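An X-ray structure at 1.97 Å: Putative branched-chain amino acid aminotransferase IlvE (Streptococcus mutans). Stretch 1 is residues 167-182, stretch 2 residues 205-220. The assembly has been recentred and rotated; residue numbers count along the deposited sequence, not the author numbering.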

# COMPACT_ATOMS: atom_id res chain seq x y z
N PRO A 167 29.65 9.35 5.74
CA PRO A 167 29.21 8.14 5.04
C PRO A 167 28.50 7.19 5.99
O PRO A 167 28.80 7.20 7.18
CB PRO A 167 30.53 7.49 4.57
CG PRO A 167 31.62 8.49 4.87
CD PRO A 167 31.10 9.34 6.00
N THR A 168 27.55 6.42 5.47
CA THR A 168 26.96 5.32 6.24
C THR A 168 26.89 4.09 5.34
O THR A 168 27.05 4.19 4.12
CB THR A 168 25.54 5.64 6.78
OG1 THR A 168 24.63 5.81 5.69
CG2 THR A 168 25.55 6.89 7.65
N ASN A 169 26.64 2.94 5.94
CA ASN A 169 26.67 1.68 5.21
C ASN A 169 25.27 1.16 4.93
O ASN A 169 24.35 1.37 5.72
CB ASN A 169 27.48 0.63 6.00
CG ASN A 169 28.90 1.09 6.30
OD1 ASN A 169 29.59 1.61 5.43
ND2 ASN A 169 29.33 0.90 7.54
N PHE A 170 25.12 0.47 3.80
CA PHE A 170 23.81 -0.02 3.36
C PHE A 170 23.89 -1.48 3.00
O PHE A 170 24.97 -1.98 2.67
CB PHE A 170 23.32 0.78 2.16
CG PHE A 170 22.98 2.20 2.50
CD1 PHE A 170 21.68 2.55 2.87
CD2 PHE A 170 23.96 3.18 2.50
CE1 PHE A 170 21.36 3.85 3.20
CE2 PHE A 170 23.65 4.49 2.83
CZ PHE A 170 22.35 4.83 3.17
N LEU A 171 22.74 -2.16 3.04
CA LEU A 171 22.67 -3.61 2.83
C LEU A 171 21.82 -3.96 1.60
O LEU A 171 20.68 -3.51 1.48
CB LEU A 171 22.07 -4.29 4.07
CG LEU A 171 21.67 -5.76 3.94
CD1 LEU A 171 22.91 -6.63 3.81
CD2 LEU A 171 20.80 -6.23 5.12
N ILE A 172 22.37 -4.75 0.68
CA ILE A 172 21.54 -5.35 -0.37
C ILE A 172 20.99 -6.69 0.12
O ILE A 172 21.77 -7.61 0.39
CB ILE A 172 22.33 -5.57 -1.66
CG1 ILE A 172 22.85 -4.23 -2.18
CG2 ILE A 172 21.46 -6.25 -2.70
CD1 ILE A 172 23.76 -4.34 -3.39
N GLN A 173 19.67 -6.80 0.26
CA GLN A 173 19.05 -8.01 0.81
C GLN A 173 18.01 -8.53 -0.17
O GLN A 173 16.88 -8.04 -0.20
CB GLN A 173 18.43 -7.73 2.20
CG GLN A 173 17.88 -8.96 2.94
CD GLN A 173 18.98 -9.92 3.41
OE1 GLN A 173 20.11 -9.51 3.66
NE2 GLN A 173 18.64 -11.21 3.51
N ASP A 174 18.39 -9.54 -0.95
CA ASP A 174 17.64 -9.93 -2.15
C ASP A 174 16.28 -10.61 -1.95
O ASP A 174 15.53 -10.77 -2.91
CB ASP A 174 18.53 -10.79 -3.06
CG ASP A 174 19.59 -9.99 -3.75
OD1 ASP A 174 19.22 -9.16 -4.61
OD2 ASP A 174 20.80 -10.16 -3.45
N ASP A 175 15.95 -11.00 -0.72
CA ASP A 175 14.65 -11.62 -0.46
C ASP A 175 13.53 -10.63 -0.05
O ASP A 175 12.52 -11.05 0.52
CB ASP A 175 14.76 -12.77 0.55
CG ASP A 175 15.53 -12.39 1.80
OD1 ASP A 175 16.32 -11.42 1.75
OD2 ASP A 175 15.35 -13.07 2.84
N TYR A 176 13.70 -9.34 -0.34
CA TYR A 176 12.62 -8.35 -0.19
C TYR A 176 12.54 -7.39 -1.38
O TYR A 176 13.56 -6.94 -1.90
CB TYR A 176 12.76 -7.53 1.11
CG TYR A 176 12.80 -8.36 2.37
CD1 TYR A 176 14.01 -8.67 2.98
CD2 TYR A 176 11.63 -8.84 2.96
CE1 TYR A 176 14.06 -9.43 4.13
CE2 TYR A 176 11.68 -9.60 4.11
CZ TYR A 176 12.90 -9.89 4.69
OH TYR A 176 12.97 -10.65 5.84
N ASP A 177 11.32 -7.10 -1.82
CA ASP A 177 11.10 -6.08 -2.84
C ASP A 177 10.22 -4.98 -2.26
O ASP A 177 9.25 -5.27 -1.55
CB ASP A 177 10.40 -6.66 -4.08
CG ASP A 177 11.20 -7.79 -4.74
OD1 ASP A 177 12.43 -7.63 -4.93
OD2 ASP A 177 10.57 -8.82 -5.08
N ARG A 178 10.53 -3.72 -2.55
CA ARG A 178 9.63 -2.65 -2.13
C ARG A 178 8.52 -2.44 -3.17
O ARG A 178 7.48 -1.85 -2.87
CB ARG A 178 10.38 -1.35 -1.83
CG ARG A 178 11.02 -0.67 -3.01
CD ARG A 178 10.88 0.85 -2.85
NE ARG A 178 11.22 1.27 -1.49
CZ ARG A 178 10.72 2.35 -0.89
NH1 ARG A 178 9.85 3.13 -1.52
NH2 ARG A 178 11.09 2.65 0.36
N ALA A 179 8.75 -2.95 -4.38
CA ALA A 179 7.77 -2.81 -5.46
C ALA A 179 7.87 -3.93 -6.50
O ALA A 179 8.93 -4.54 -6.67
CB ALA A 179 7.93 -1.46 -6.14
N ALA A 180 6.75 -4.18 -7.18
CA ALA A 180 6.68 -5.17 -8.26
C ALA A 180 7.22 -4.58 -9.56
O ALA A 180 7.30 -3.35 -9.68
CB ALA A 180 5.23 -5.60 -8.44
N PRO A 181 7.58 -5.44 -10.54
CA PRO A 181 8.02 -4.91 -11.85
C PRO A 181 6.98 -4.02 -12.53
O PRO A 181 7.33 -2.99 -13.12
CB PRO A 181 8.27 -6.17 -12.67
CG PRO A 181 8.62 -7.23 -11.65
CD PRO A 181 7.75 -6.90 -10.45
N HIS A 182 5.71 -4.42 -12.45
CA HIS A 182 4.62 -3.59 -12.97
C HIS A 182 3.65 -3.20 -11.84
O HIS A 182 2.42 -3.28 -12.01
CB HIS A 182 3.86 -4.33 -14.07
CG HIS A 182 4.70 -4.64 -15.27
ND1 HIS A 182 4.71 -5.88 -15.88
CD2 HIS A 182 5.55 -3.86 -15.99
CE1 HIS A 182 5.54 -5.86 -16.91
NE2 HIS A 182 6.06 -4.65 -17.00
N GLU A 205 18.84 -3.89 12.28
CA GLU A 205 19.34 -4.85 13.27
C GLU A 205 20.72 -5.43 12.95
O GLU A 205 21.37 -6.03 13.81
CB GLU A 205 18.32 -5.97 13.50
CG GLU A 205 17.33 -5.61 14.59
CD GLU A 205 16.07 -6.45 14.56
OE1 GLU A 205 16.04 -7.49 13.85
OE2 GLU A 205 15.11 -6.05 15.26
N ARG A 206 21.18 -5.25 11.71
CA ARG A 206 22.54 -5.62 11.33
C ARG A 206 23.42 -4.37 11.27
O ARG A 206 24.53 -4.41 10.74
CB ARG A 206 22.57 -6.33 9.98
CG ARG A 206 21.89 -7.69 10.00
CD ARG A 206 22.14 -8.38 8.68
NE ARG A 206 21.06 -9.28 8.32
CZ ARG A 206 21.04 -9.99 7.20
NH1 ARG A 206 22.06 -9.89 6.35
NH2 ARG A 206 20.01 -10.79 6.93
N GLN A 207 22.89 -3.28 11.82
CA GLN A 207 23.57 -1.99 11.90
C GLN A 207 23.84 -1.33 10.55
O GLN A 207 24.82 -0.59 10.39
CB GLN A 207 24.85 -2.10 12.74
CG GLN A 207 24.58 -2.55 14.18
CD GLN A 207 25.84 -2.54 15.02
OE1 GLN A 207 26.93 -2.24 14.53
NE2 GLN A 207 25.70 -2.88 16.30
N PHE A 208 22.95 -1.57 9.59
CA PHE A 208 22.97 -0.80 8.35
C PHE A 208 21.89 0.28 8.40
O PHE A 208 20.87 0.13 9.09
CB PHE A 208 22.77 -1.72 7.14
CG PHE A 208 23.90 -2.69 6.93
CD1 PHE A 208 25.07 -2.29 6.30
CD2 PHE A 208 23.80 -4.00 7.37
CE1 PHE A 208 26.11 -3.17 6.11
CE2 PHE A 208 24.85 -4.90 7.18
CZ PHE A 208 26.00 -4.48 6.55
N SER A 209 22.11 1.37 7.67
CA SER A 209 21.16 2.48 7.63
C SER A 209 19.84 2.07 6.99
O SER A 209 18.77 2.40 7.49
CB SER A 209 21.75 3.64 6.83
OG SER A 209 22.89 4.16 7.49
N ASP A 210 19.94 1.36 5.88
CA ASP A 210 18.76 0.95 5.13
C ASP A 210 19.15 -0.14 4.14
O ASP A 210 20.31 -0.55 4.07
CB ASP A 210 18.15 2.15 4.38
CG ASP A 210 16.65 2.03 4.20
OD1 ASP A 210 16.12 0.89 4.20
OD2 ASP A 210 15.99 3.08 4.04
N VAL A 211 18.16 -0.61 3.39
CA VAL A 211 18.38 -1.61 2.36
C VAL A 211 18.51 -0.92 0.99
O VAL A 211 17.82 0.08 0.73
CB VAL A 211 17.23 -2.68 2.38
CG1 VAL A 211 16.92 -3.21 0.99
CG2 VAL A 211 17.58 -3.82 3.31
N ILE A 212 19.42 -1.41 0.16
CA ILE A 212 19.42 -1.05 -1.26
C ILE A 212 18.71 -2.18 -2.01
O ILE A 212 19.10 -3.34 -1.91
CB ILE A 212 20.85 -0.85 -1.81
CG1 ILE A 212 21.47 0.41 -1.21
CG2 ILE A 212 20.85 -0.72 -3.32
CD1 ILE A 212 22.93 0.62 -1.62
N TYR A 213 17.63 -1.83 -2.71
CA TYR A 213 16.81 -2.82 -3.40
C TYR A 213 17.30 -3.00 -4.82
O TYR A 213 17.73 -2.04 -5.45
CB TYR A 213 15.35 -2.35 -3.43
CG TYR A 213 14.73 -2.23 -2.06
CD1 TYR A 213 14.75 -1.03 -1.37
CD2 TYR A 213 14.14 -3.33 -1.46
CE1 TYR A 213 14.19 -0.92 -0.12
CE2 TYR A 213 13.58 -3.24 -0.21
CZ TYR A 213 13.61 -2.04 0.46
OH TYR A 213 13.05 -1.96 1.71
N LEU A 214 17.22 -4.23 -5.33
CA LEU A 214 17.59 -4.49 -6.72
C LEU A 214 16.32 -4.65 -7.54
O LEU A 214 15.22 -4.71 -6.99
CB LEU A 214 18.47 -5.73 -6.84
CG LEU A 214 19.69 -5.78 -5.92
CD1 LEU A 214 20.60 -6.93 -6.31
CD2 LEU A 214 20.43 -4.45 -5.96
N ASP A 215 16.47 -4.71 -8.86
CA ASP A 215 15.31 -4.81 -9.75
C ASP A 215 14.54 -6.09 -9.43
O ASP A 215 15.14 -7.16 -9.30
CB ASP A 215 15.71 -4.71 -11.22
CG ASP A 215 16.43 -5.94 -11.71
OD1 ASP A 215 17.62 -6.11 -11.38
OD2 ASP A 215 15.80 -6.74 -12.44
N PRO A 216 13.21 -5.98 -9.26
CA PRO A 216 12.42 -7.13 -8.79
C PRO A 216 12.36 -8.30 -9.77
O PRO A 216 12.20 -9.44 -9.34
CB PRO A 216 11.03 -6.54 -8.54
CG PRO A 216 10.99 -5.26 -9.35
CD PRO A 216 12.41 -4.75 -9.35
N ALA A 217 12.48 -8.03 -11.07
CA ALA A 217 12.46 -9.09 -12.07
C ALA A 217 13.67 -10.01 -11.96
O ALA A 217 13.53 -11.23 -11.80
CB ALA A 217 12.37 -8.50 -13.48
N THR A 218 14.86 -9.42 -12.06
CA THR A 218 16.08 -10.21 -12.19
C THR A 218 17.07 -10.10 -11.01
O THR A 218 17.96 -10.93 -10.87
CB THR A 218 16.82 -9.87 -13.50
OG1 THR A 218 17.48 -8.60 -13.37
CG2 THR A 218 15.83 -9.77 -14.65
N HIS A 219 16.89 -9.07 -10.18
CA HIS A 219 17.80 -8.82 -9.06
C HIS A 219 19.26 -8.78 -9.51
O HIS A 219 20.11 -9.49 -8.97
CB HIS A 219 17.59 -9.83 -7.93
CG HIS A 219 16.41 -9.52 -7.06
ND1 HIS A 219 16.53 -9.13 -5.74
CD2 HIS A 219 15.08 -9.51 -7.33
CE1 HIS A 219 15.34 -8.90 -5.24
NE2 HIS A 219 14.43 -9.12 -6.18
N THR A 220 19.55 -7.94 -10.50
CA THR A 220 20.91 -7.79 -10.98
C THR A 220 21.32 -6.31 -11.11
O THR A 220 22.50 -5.99 -11.29
CB THR A 220 21.07 -8.49 -12.33
OG1 THR A 220 22.47 -8.58 -12.66
CG2 THR A 220 20.35 -7.72 -13.41
O HOH W 1 27.54 -0.37 9.29
O HOH W 2 16.26 -6.41 -3.66
O HOH W 3 13.47 -5.10 -4.79
O HOH W 4 11.95 -10.33 -6.65

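How do the two backbones meet? The strand that runs through Leu171 and the strand that runs through Ile212 point in roughly the same direction, their axes 37° apart and 4.4 Å from each other at closest approach. A short parallel ladder joins them. Ser209 N donates to Asn169 O (3.0 Å), Leu171 N donates to Asp210 O (3.1 Å), and Ile212 N returns a bond to Leu171 O (2.8 Å). Leu171 thus uses both its amide and its carbonyl, reaching residues before and after its partner Val211, as a parallel bridge requires. Asp210, chi1 t, places OD1 2.7 Å from the next amide, Val211 N, and accepts its hydrogen bond, giving that amide a partner within its own stretch.

What do the side chains along the ladder do? Leu171 and Val211 share one face of the sheet, Ile172 and Ile212 the other. The backbone sets Leu171 CB over the face of the Phe208 ring, 4.0 Å from the centroid; chi1 t and chi2 p then place CD2 over one face of the Arg206 guanidinium, 4.1 Å from NH1. The CA-to-CB bond of Phe208, in the m rotamer, points toward stretch 1. Phe170 is also m, but its CA-to-CB bond points away; even so, its CB lies 3.8 Å from Ile212 CD1, and its ring receives Ser209 CB over one face, 4.1 Å from the centroid. Ile172 and Ile212 adopt the same m, t conformation, with CG1 of Ile172 3.9 Å from CB of Ile212. The CG2 branch of Ile172 reaches Leu214, whose CG is 3.7 Å away.

How does His219 hold the loop that follows the first strand? Its CA-to-CB bond points toward stretch 1, and chi1 of -80° and chi2 of -112° set the ring so that two aspartates lie at its edge, near its plane. ND1 donates to Asp174 OD1 (2.9 Å) at a nearly straight 166°, whereas the bond from NE2 to Asp177 OD1, at 2.8 Å, is weak because its angle closes to 128°. Both aspartates are m rotamers that leave the backbone sideways and bring their ends nearer to stretch 2. Asp174 lies within the type I turn from Gln173 to Tyr176, and Asp177 follows it directly. Water 4 donates to Asp177 OD2 (2.6 Å) and to Pro216 O (2.8 Å), and lies 2.8 Å from His219 NE2.

What closes the far end of the contact? The CA-to-CB bond of Tyr213 points away, yet its m rotamer brings the ring back to stretch 1. There Arg178 CB stands over the ring face, 4.0 Å from the centroid and only 10° off the normal. The p chi1 and off-well chi2 of Arg178 accompany a path that leaves its guanidinium edge-on to Tyr213, NE being 3.9 Å from CE1. Beyond, two rigid rings meet without polar bonding: Pro181 CD approaches Pro216 CG at 3.8 Å. Ala179 O also lies 3.5 Å from Pro216 CB.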